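Cadherin-related family member 2 (Homo sapiens, PDB 5CZR) forms calcium-dependent heterophilic adhesion complexes with CDHR5 on adjacent microvilli and so controls microvillar packing at the apical membrane of epithelial cells. Local coordinates at residues G45-A48 against Y49-A52. Residues are numbered along the deposited sequence; the frame is centred on the assembly and turned at random.
Sequences GPNA and YFFA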
loop_
_atom_site.group_PDB
_atom_site.type_symbol
_atom_site.label_atom_id
_atom_site.label_comp_id
_atom_site.label_asym_id
_atom_site.label_seq_id
_atom_site.Cartn_x
_atom_site.Cartn_y
_atom_site.Cartn_z
ATOM N N GLY A 45 22.076 -17.820 6.357
ATOM C CA GLY A 45 22.470 -16.624 5.658
ATOM C C GLY A 45 21.857 -15.361 6.303
ATOM O O GLY A 45 21.078 -15.450 7.282
ATOM N N PRO A 46 22.230 -14.187 5.781
ATOM C CA PRO A 46 21.858 -12.898 6.380
ATOM C C PRO A 46 20.354 -12.609 6.446
ATOM O O PRO A 46 19.950 -11.807 7.275
ATOM C CB PRO A 46 22.574 -11.851 5.487
ATOM C CG PRO A 46 23.235 -12.600 4.370
ATOM C CD PRO A 46 23.318 -14.045 4.772
ATOM N N ASN A 47 19.569 -13.266 5.598
ATOM C CA ASN A 47 18.122 -13.138 5.582
ATOM C C ASN A 47 17.378 -14.330 6.222
ATOM O O ASN A 47 16.129 -14.378 6.197
ATOM C CB ASN A 47 17.660 -13.011 4.132
ATOM C CG ASN A 47 18.111 -11.722 3.483
ATOM O OD1 ASN A 47 18.158 -10.684 4.130
ATOM N ND2 ASN A 47 18.467 -11.783 2.212
ATOM N N ALA A 48 18.118 -15.285 6.791
ATOM C CA ALA A 48 17.461 -16.458 7.377
ATOM C C ALA A 48 16.580 -16.109 8.572
ATOM O O ALA A 48 15.646 -16.842 8.885
ATOM C CB ALA A 48 18.476 -17.490 7.779
ATOM N N TYR A 49 16.886 -14.990 9.234
ATOM C CA TYR A 49 16.163 -14.562 10.429
ATOM C C TYR A 49 14.661 -14.262 10.150
ATOM O O TYR A 49 13.873 -14.142 11.084
ATOM C CB TYR A 49 16.814 -13.322 11.063
ATOM C CG TYR A 49 16.597 -12.046 10.251
ATOM C CD1 TYR A 49 15.468 -11.277 10.426
ATOM C CD2 TYR A 49 17.542 -11.614 9.311
ATOM C CE1 TYR A 49 15.260 -10.109 9.685
ATOM C CE2 TYR A 49 17.343 -10.455 8.561
ATOM C CZ TYR A 49 16.178 -9.715 8.739
ATOM O OH TYR A 49 15.958 -8.559 8.024
ATOM N N PHE A 50 14.299 -14.082 8.888
ATOM C CA PHE A 50 12.896 -13.939 8.510
ATOM C C PHE A 50 12.054 -15.181 8.799
ATOM O O PHE A 50 10.825 -15.073 8.831
ATOM C CB PHE A 50 12.733 -13.609 7.016
ATOM C CG PHE A 50 12.963 -12.183 6.685
ATOM C CD1 PHE A 50 12.005 -11.223 6.971
ATOM C CD2 PHE A 50 14.163 -11.780 6.064
ATOM C CE1 PHE A 50 12.251 -9.878 6.694
ATOM C CE2 PHE A 50 14.377 -10.451 5.742
ATOM C CZ PHE A 50 13.418 -9.496 6.055
ATOM N N PHE A 51 12.706 -16.341 8.935
ATOM C CA PHE A 51 11.998 -17.600 9.055
ATOM C C PHE A 51 12.540 -18.475 10.195
ATOM O O PHE A 51 13.632 -18.247 10.725
ATOM C CB PHE A 51 12.126 -18.387 7.757
ATOM C CG PHE A 51 11.575 -17.684 6.549
ATOM C CD1 PHE A 51 10.173 -17.569 6.366
ATOM C CD2 PHE A 51 12.435 -17.167 5.561
ATOM C CE1 PHE A 51 9.657 -16.935 5.248
ATOM C CE2 PHE A 51 11.907 -16.480 4.474
ATOM C CZ PHE A 51 10.521 -16.367 4.304
ATOM N N ALA A 52 11.757 -19.487 10.554
ATOM C CA ALA A 52 12.165 -20.509 11.498
ATOM C C ALA A 52 11.735 -21.819 10.918
ATOM O O ALA A 52 10.547 -22.038 10.678
ATOM C CB ALA A 52 11.531 -20.300 12.863
HETATM O O HOH W 1 19.754 -14.421 9.651
HETATM O O HOH W 2 17.448 -8.353 5.605
#
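Phe50 folds alongside Asn47 where the loop after strand 40-44 passes through a short 3-10 turn into strand 51-53 of the first cadherin domain. Phe50 CB rests 3.6 Å from Asn47 O. With CG anti to the residue's own carbonyl carbon (chi1 -80°), the ring lies so that CD2 is 3.3 Å from that same Asn47 O, which sits at the ring edge in its plane. One atom further out, CE2 comes within 4.1 Å of Asn47 OD1, the amide and ring planes standing 52° apart. In the domain interior Phe74 stacks with this ring, and Leu66 and Leu71 also touch the side chain. Over one face comes Tyr49, its CE1 3.9 Å above the centre of the Phe50 ring. Tyr49 in turn offers its CD2 edge to Pro46 O at 3.2 Å, and a water bridges its OH to Asn47 OD1. The other end of that amide, ND2, bonds to Lys75 O on strand 73-81. Two backbone hydrogen bonds hold the turn, Phe50 N to Asn47 O (3.3 Å) and Phe51 N to Ala48 O (3.0 Å). They follow directly on the type I turn closed by Ala48 N and Gly45 O. Replacing Phe50 by an alanine is likely to open a gap beside Phe74, take away the ring that Tyr49 packs over and strip Asn47 O of its aromatic edge. Asn47 O thus takes a backbone N-H and also faces the slightly positive rim of an aromatic ring, while Asn47 ties the turn to strand 73-81 through its amide: hydrogen bonds probably fix the shape of the turn, and the buried Phe50 joins it to the hydrophobic interior of the beta sandwich.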